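Local structure of MlnD (5IL5) at residues L32-S37 against K209-K214; S107-R112 against I126-D131. The protein forms the dehydratase domain of a trans-AT polyketide synthase linked to macrolactin biosynthesis, of a family that removes water from beta-hydroxyacyl intermediates. One frame throughout, in Å; residues are numbered along the deposited sequence.

Contact 1 (L32-S37 against K209-K214); sequences LHPYIS and KGCIIK
Sulfur-aromatic and apolar packing around Cys211 carries the direct contact between Leu32-Ser37 and Lys209-Lys214, with no direct hydrogen bond across it. Cys211 SG, anti to its own carbonyl carbon, approaches the Tyr35 ring obliquely, 4.2 Å from the ring centroid and 39° off the normal. Cys211 SG has Tyr35 CZ as its nearest ring carbon, at 3.6 Å. Cys211 SG also meets Pro34 CG at 3.8 Å and lies obliquely beside His33 CE1, while Pro34 CD abuts Gly210 CA. The partners thus come from both halves of a double-hotdog dehydratase: the type I turn His33-Ile36 leads into the first strand of the N-terminal hotdog, and 209-214 leads into helix 215-229 of the C-terminal one. Polar links are indirect. A water joins Tyr35 OH, 3.0 Å away, to Ile213 O, to which it donates. His33, its CG anti to the backbone N (chi1 179°), turns ND1 back to accept Tyr35 N at 3.0 Å, a nearly straight bond. NE2 passes Gly210 O without bonding and pairs with Glu76 OE2, consistent with a proton on NE2. Glu76, on helix 74-86, also receives the backbone N-H groups of Ile212 and Ile213, so one carboxylate ties both segments together.

Contact 2 (S107-R112 against I126-D131); sequences SNEQIR and IEKQSD
In the beta hairpin formed by strands 111-117 and 122-128, part of the N-terminal hotdog, Ser107-Arg112 and Ile126-Asp131 meet at the end away from the turn. Arg112 and Glu127 form an antiparallel hydrogen-bonded pair that satisfies both backbones: Arg112 N donates to Glu127 O at 3.0 Å, and Glu127 N returns a bond to Arg112 O at 2.7 Å, nearly along the C=O axis. Each carbonyl also receives a CA-H contact, Glu127 O from Ile111 and Arg112 O from Ile126. Ile111 and Lys128, a non-hydrogen-bonded pair, follow. Beyond the bridged pairs a single further backbone bond remains: Gln129 N donates to Gln110 O at 2.7 Å. Gln110 and Gln129 side chains lie alongside each other there, their amide planes steeply inclined. On the other flank of the pairing, Ile111 CG2 packs on Ile126 CG2. Ser130 OG donates to Glu109 OE1, arriving from above the carboxylate plane. Asp131 OD1 turns instead to Ser133 OG. Side chains of the Arg112-Glu127 pair share one face of the sheet and form a salt bridge. Arg112 starts from the crowded position (chi1 74°) and runs extended to its guanidinium, whose plane is 46° from that of the carboxylate. Arg112 NE, at 3.0 Å, and Arg112 NH2, at 2.7 Å, converge in the guanidinium plane on the single oxygen Glu127 OE1.

Contacts 1 and 2 illustrate two kinds of joint, one between hotdogs and one within a hotdog. Their centres lie about 18 Å apart and their nearest atoms about 6 Å, so they do not touch. Strand 46-50 connects them: it pairs on one side with strand 36-39, where Ser37 bonds to Leu49, and on the other with strand 111-117, where Ile111 bonds to Ile50. Contact 2 is local, internal to the N-terminal hotdog, and nested along the chain within the long excursion closed by contact 1. Contact 1 instead spans the two hotdogs, between which dehydratases of this family hold their substrate channel, and it adjoins helix 215-229.

Contact 1 (L32-S37 against K209-K214)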
loop_
_atom_site.group_PDB
_atom_site.type_symbol
_atom_site.label_atom_id
_atom_site.label_comp_id
_atom_site.label_asym_id
_atom_site.label_seq_id
_atom_site.Cartn_x
_atom_site.Cartn_y
_atom_site.Cartn_z
ATOM N N LEU A 32 -6.731 -3.881 4.892
ATOM C CA LEU A 32 -6.617 -4.967 3.933
ATOM C C LEU A 32 -7.052 -6.309 4.516
ATOM O O LEU A 32 -7.392 -7.222 3.757
ATOM C CB LEU A 32 -5.180 -5.063 3.428
ATOM C CG LEU A 32 -4.675 -3.860 2.636
ATOM C CD1 LEU A 32 -3.163 -3.902 2.508
ATOM C CD2 LEU A 32 -5.325 -3.856 1.268
ATOM N N HIS A 33 -7.060 -6.449 5.837
ATOM C CA HIS A 33 -7.315 -7.734 6.473
ATOM C C HIS A 33 -7.420 -7.496 7.979
ATOM O O HIS A 33 -6.876 -6.511 8.481
ATOM C CB HIS A 33 -6.194 -8.732 6.135
ATOM C CG HIS A 33 -6.330 -10.095 6.741
ATOM N ND1 HIS A 33 -5.933 -10.399 8.026
ATOM C CD2 HIS A 33 -6.771 -11.254 6.201
ATOM C CE1 HIS A 33 -6.139 -11.685 8.253
ATOM N NE2 HIS A 33 -6.650 -12.225 7.162
ATOM N N PRO A 34 -8.128 -8.363 8.713
ATOM C CA PRO A 34 -8.242 -8.150 10.168
ATOM C C PRO A 34 -6.907 -7.947 10.876
ATOM O O PRO A 34 -6.867 -7.288 11.925
ATOM C CB PRO A 34 -8.945 -9.427 10.658
ATOM C CG PRO A 34 -9.474 -10.124 9.432
ATOM C CD PRO A 34 -9.180 -9.274 8.234
ATOM N N TYR A 35 -5.815 -8.504 10.350
ATOM C CA TYR A 35 -4.492 -8.324 10.927
ATOM C C TYR A 35 -3.582 -7.439 10.088
ATOM O O TYR A 35 -2.461 -7.158 10.519
ATOM C CB TYR A 35 -3.799 -9.679 11.138
ATOM C CG TYR A 35 -4.645 -10.771 11.755
ATOM C CD1 TYR A 35 -5.485 -10.516 12.831
ATOM C CD2 TYR A 35 -4.558 -12.077 11.293
ATOM C CE1 TYR A 35 -6.238 -11.523 13.402
ATOM C CE2 TYR A 35 -5.304 -13.086 11.860
ATOM C CZ TYR A 35 -6.140 -12.805 12.915
ATOM O OH TYR A 35 -6.882 -13.812 13.479
ATOM N N ILE A 36 -4.017 -6.997 8.909
ATOM C CA ILE A 36 -3.200 -6.171 8.020
ATOM C C ILE A 36 -3.958 -4.879 7.742
ATOM O O ILE A 36 -5.064 -4.910 7.189
ATOM C CB ILE A 36 -2.848 -6.903 6.709
ATOM C CG1 ILE A 36 -2.160 -8.247 7.005
ATOM C CG2 ILE A 36 -1.980 -6.032 5.812
ATOM C CD1 ILE A 36 -2.038 -9.159 5.790
ATOM N N SER A 37 -3.369 -3.747 8.129
ATOM C CA SER A 37 -4.068 -2.473 8.013
ATOM C C SER A 37 -3.847 -1.796 6.666
ATOM O O SER A 37 -4.773 -1.175 6.133
ATOM C CB SER A 37 -3.649 -1.531 9.147
ATOM O OG SER A 37 -2.293 -1.147 9.047
ATOM N N LYS A 209 -15.002 -11.566 8.067
ATOM C CA LYS A 209 -14.983 -12.282 6.803
ATOM C C LYS A 209 -13.561 -12.555 6.338
ATOM O O LYS A 209 -13.300 -13.582 5.698
ATOM C CB LYS A 209 -15.734 -11.465 5.755
ATOM C CG LYS A 209 -16.290 -12.271 4.611
ATOM C CD LYS A 209 -17.599 -12.931 5.002
ATOM C CE LYS A 209 -18.205 -13.643 3.824
ATOM N NZ LYS A 209 -19.441 -14.381 4.188
ATOM N N GLY A 210 -12.630 -11.660 6.671
ATOM C CA GLY A 210 -11.328 -11.669 6.028
ATOM C C GLY A 210 -10.462 -12.864 6.369
ATOM O O GLY A 210 -9.671 -13.308 5.533
ATOM N N CYS A 211 -10.579 -13.397 7.587
ATOM C CA CYS A 211 -9.706 -14.487 8.018
ATOM C C CYS A 211 -10.068 -15.764 7.275
ATOM O O CYS A 211 -11.165 -16.301 7.455
ATOM C CB CYS A 211 -9.811 -14.709 9.524
ATOM S SG CYS A 211 -8.729 -13.686 10.525
ATOM N N ILE A 212 -9.152 -16.243 6.429
ATOM C CA ILE A 212 -9.293 -17.578 5.862
ATOM C C ILE A 212 -9.041 -18.619 6.940
ATOM O O ILE A 212 -9.829 -19.551 7.135
ATOM C CB ILE A 212 -8.321 -17.765 4.684
ATOM C CG1 ILE A 212 -8.611 -16.760 3.567
ATOM C CG2 ILE A 212 -8.373 -19.186 4.173
ATOM C CD1 ILE A 212 -9.925 -16.923 2.874
ATOM N N ILE A 213 -7.953 -18.447 7.680
ATOM C CA ILE A 213 -7.595 -19.316 8.790
ATOM C C ILE A 213 -8.064 -18.624 10.058
ATOM O O ILE A 213 -7.445 -17.656 10.509
ATOM C CB ILE A 213 -6.086 -19.587 8.826
ATOM C CG1 ILE A 213 -5.644 -20.312 7.551
ATOM C CG2 ILE A 213 -5.712 -20.375 10.072
ATOM C CD1 ILE A 213 -4.140 -20.536 7.446
ATOM N N LYS A 214 -9.149 -19.119 10.647
ATOM C CA LYS A 214 -9.704 -18.449 11.811
ATOM C C LYS A 214 -8.767 -18.597 13.005
ATOM O O LYS A 214 -8.137 -19.644 13.177
ATOM C CB LYS A 214 -11.083 -18.984 12.177
ATOM C CG LYS A 214 -12.170 -18.607 11.206
ATOM C CD LYS A 214 -13.521 -18.995 11.760
ATOM C CE LYS A 214 -14.633 -18.622 10.805
ATOM N NZ LYS A 214 -15.961 -19.142 11.244
HETATM O O HOH W 1 -5.775 -16.416 12.425
#

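Contact 2 (S107-R112 against I126-D131)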
loop_
_atom_site.group_PDB
_atom_site.type_symbol
_atom_site.label_atom_id
_atom_site.label_comp_id
_atom_site.label_asym_id
_atom_site.label_seq_id
_atom_site.Cartn_x
_atom_site.Cartn_y
_atom_site.Cartn_z
ATOM N N SER A 107 4.216 -0.321 25.040
ATOM C CA SER A 107 5.090 0.281 24.040
ATOM C C SER A 107 4.473 0.200 22.656
ATOM O O SER A 107 4.637 1.114 21.842
ATOM C CB SER A 107 6.442 -0.431 24.026
ATOM O OG SER A 107 6.266 -1.831 23.880
ATOM N N ASN A 108 3.745 -0.879 22.383
ATOM C CA ASN A 108 3.173 -1.119 21.067
ATOM C C ASN A 108 4.252 -1.041 19.996
ATOM O O ASN A 108 4.429 -0.001 19.353
ATOM C CB ASN A 108 2.059 -0.114 20.780
ATOM C CG ASN A 108 1.250 -0.483 19.556
ATOM O OD1 ASN A 108 0.937 -1.653 19.335
ATOM N ND2 ASN A 108 0.902 0.513 18.754
ATOM N N GLU A 109 4.989 -2.130 19.809
ATOM C CA GLU A 109 5.941 -2.221 18.714
ATOM C C GLU A 109 5.163 -2.489 17.434
ATOM O O GLU A 109 4.433 -3.481 17.343
ATOM C CB GLU A 109 6.970 -3.321 18.979
ATOM C CG GLU A 109 8.063 -2.960 19.988
ATOM C CD GLU A 109 8.917 -1.805 19.531
ATOM O OE1 GLU A 109 9.298 -1.785 18.344
ATOM O OE2 GLU A 109 9.214 -0.916 20.350
ATOM N N GLN A 110 5.303 -1.604 16.453
ATOM C CA GLN A 110 4.612 -1.773 15.184
ATOM C C GLN A 110 5.173 -2.986 14.451
ATOM O O GLN A 110 6.392 -3.156 14.360
ATOM C CB GLN A 110 4.760 -0.509 14.339
ATOM C CG GLN A 110 3.655 -0.293 13.316
ATOM C CD GLN A 110 2.322 0.062 13.947
ATOM O OE1 GLN A 110 1.312 -0.606 13.714
ATOM N NE2 GLN A 110 2.311 1.117 14.750
ATOM N N ILE A 111 4.285 -3.838 13.943
ATOM C CA ILE A 111 4.667 -5.097 13.308
ATOM C C ILE A 111 4.429 -4.995 11.808
ATOM O O ILE A 111 3.391 -4.490 11.366
ATOM C CB ILE A 111 3.867 -6.272 13.900
ATOM C CG1 ILE A 111 4.089 -6.362 15.411
ATOM C CG2 ILE A 111 4.264 -7.582 13.214
ATOM C CD1 ILE A 111 2.891 -6.897 16.168
ATOM N N ARG A 112 5.381 -5.502 11.027
ATOM C CA ARG A 112 5.300 -5.499 9.574
ATOM C C ARG A 112 5.694 -6.870 9.049
ATOM O O ARG A 112 6.412 -7.626 9.709
ATOM C CB ARG A 112 6.229 -4.459 8.956
ATOM C CG ARG A 112 7.683 -4.883 9.016
ATOM C CD ARG A 112 8.624 -3.794 8.602
ATOM N NE ARG A 112 9.994 -4.293 8.550
ATOM C CZ ARG A 112 10.987 -3.671 7.930
ATOM N NH1 ARG A 112 10.758 -2.519 7.322
ATOM N NH2 ARG A 112 12.202 -4.198 7.920
ATOM N N ILE A 126 8.071 -11.714 9.285
ATOM C CA ILE A 126 7.214 -10.917 10.140
ATOM C C ILE A 126 8.130 -10.319 11.192
ATOM O O ILE A 126 8.802 -11.051 11.928
ATOM C CB ILE A 126 6.096 -11.765 10.763
ATOM C CG1 ILE A 126 5.265 -12.410 9.647
ATOM C CG2 ILE A 126 5.223 -10.913 11.661
ATOM C CD1 ILE A 126 4.186 -13.371 10.112
ATOM N N GLU A 127 8.165 -8.993 11.265
ATOM C CA GLU A 127 9.228 -8.288 11.960
ATOM C C GLU A 127 8.645 -7.197 12.842
ATOM O O GLU A 127 7.515 -6.747 12.645
ATOM C CB GLU A 127 10.230 -7.660 10.970
ATOM C CG GLU A 127 10.755 -8.606 9.887
ATOM C CD GLU A 127 11.649 -7.910 8.865
ATOM O OE1 GLU A 127 11.714 -6.668 8.873
ATOM O OE2 GLU A 127 12.310 -8.604 8.066
ATOM N N LYS A 128 9.428 -6.798 13.842
ATOM C CA LYS A 128 9.265 -5.475 14.421
ATOM C C LYS A 128 9.687 -4.443 13.387
ATOM O O LYS A 128 10.739 -4.577 12.758
ATOM C CB LYS A 128 10.092 -5.302 15.693
ATOM C CG LYS A 128 9.645 -6.111 16.907
ATOM C CD LYS A 128 10.383 -5.636 18.160
ATOM C CE LYS A 128 9.943 -6.399 19.401
ATOM N NZ LYS A 128 10.965 -6.387 20.494
ATOM N N GLN A 129 8.868 -3.407 13.216
ATOM C CA GLN A 129 9.225 -2.360 12.269
ATOM C C GLN A 129 10.427 -1.552 12.746
ATOM O O GLN A 129 11.211 -1.070 11.923
ATOM C CB GLN A 129 8.024 -1.445 12.041
ATOM C CG GLN A 129 8.240 -0.442 10.948
ATOM C CD GLN A 129 6.965 0.241 10.530
ATOM O OE1 GLN A 129 6.273 0.841 11.350
ATOM N NE2 GLN A 129 6.632 0.132 9.252
ATOM N N SER A 130 10.585 -1.383 14.061
ATOM C CA SER A 130 11.625 -0.494 14.570
ATOM C C SER A 130 13.025 -1.025 14.272
ATOM O O SER A 130 13.934 -0.246 13.959
ATOM C CB SER A 130 11.442 -0.272 16.069
ATOM O OG SER A 130 11.596 -1.484 16.779
ATOM N N ASP A 131 13.229 -2.342 14.368
ATOM C CA ASP A 131 14.567 -2.911 14.245
ATOM C C ASP A 131 14.614 -4.125 13.324
ATOM O O ASP A 131 15.658 -4.781 13.252
ATOM C CB ASP A 131 15.126 -3.265 15.633
ATOM C CG ASP A 131 14.386 -4.404 16.299
ATOM O OD1 ASP A 131 13.261 -4.728 15.880
ATOM O OD2 ASP A 131 14.924 -4.967 17.269
#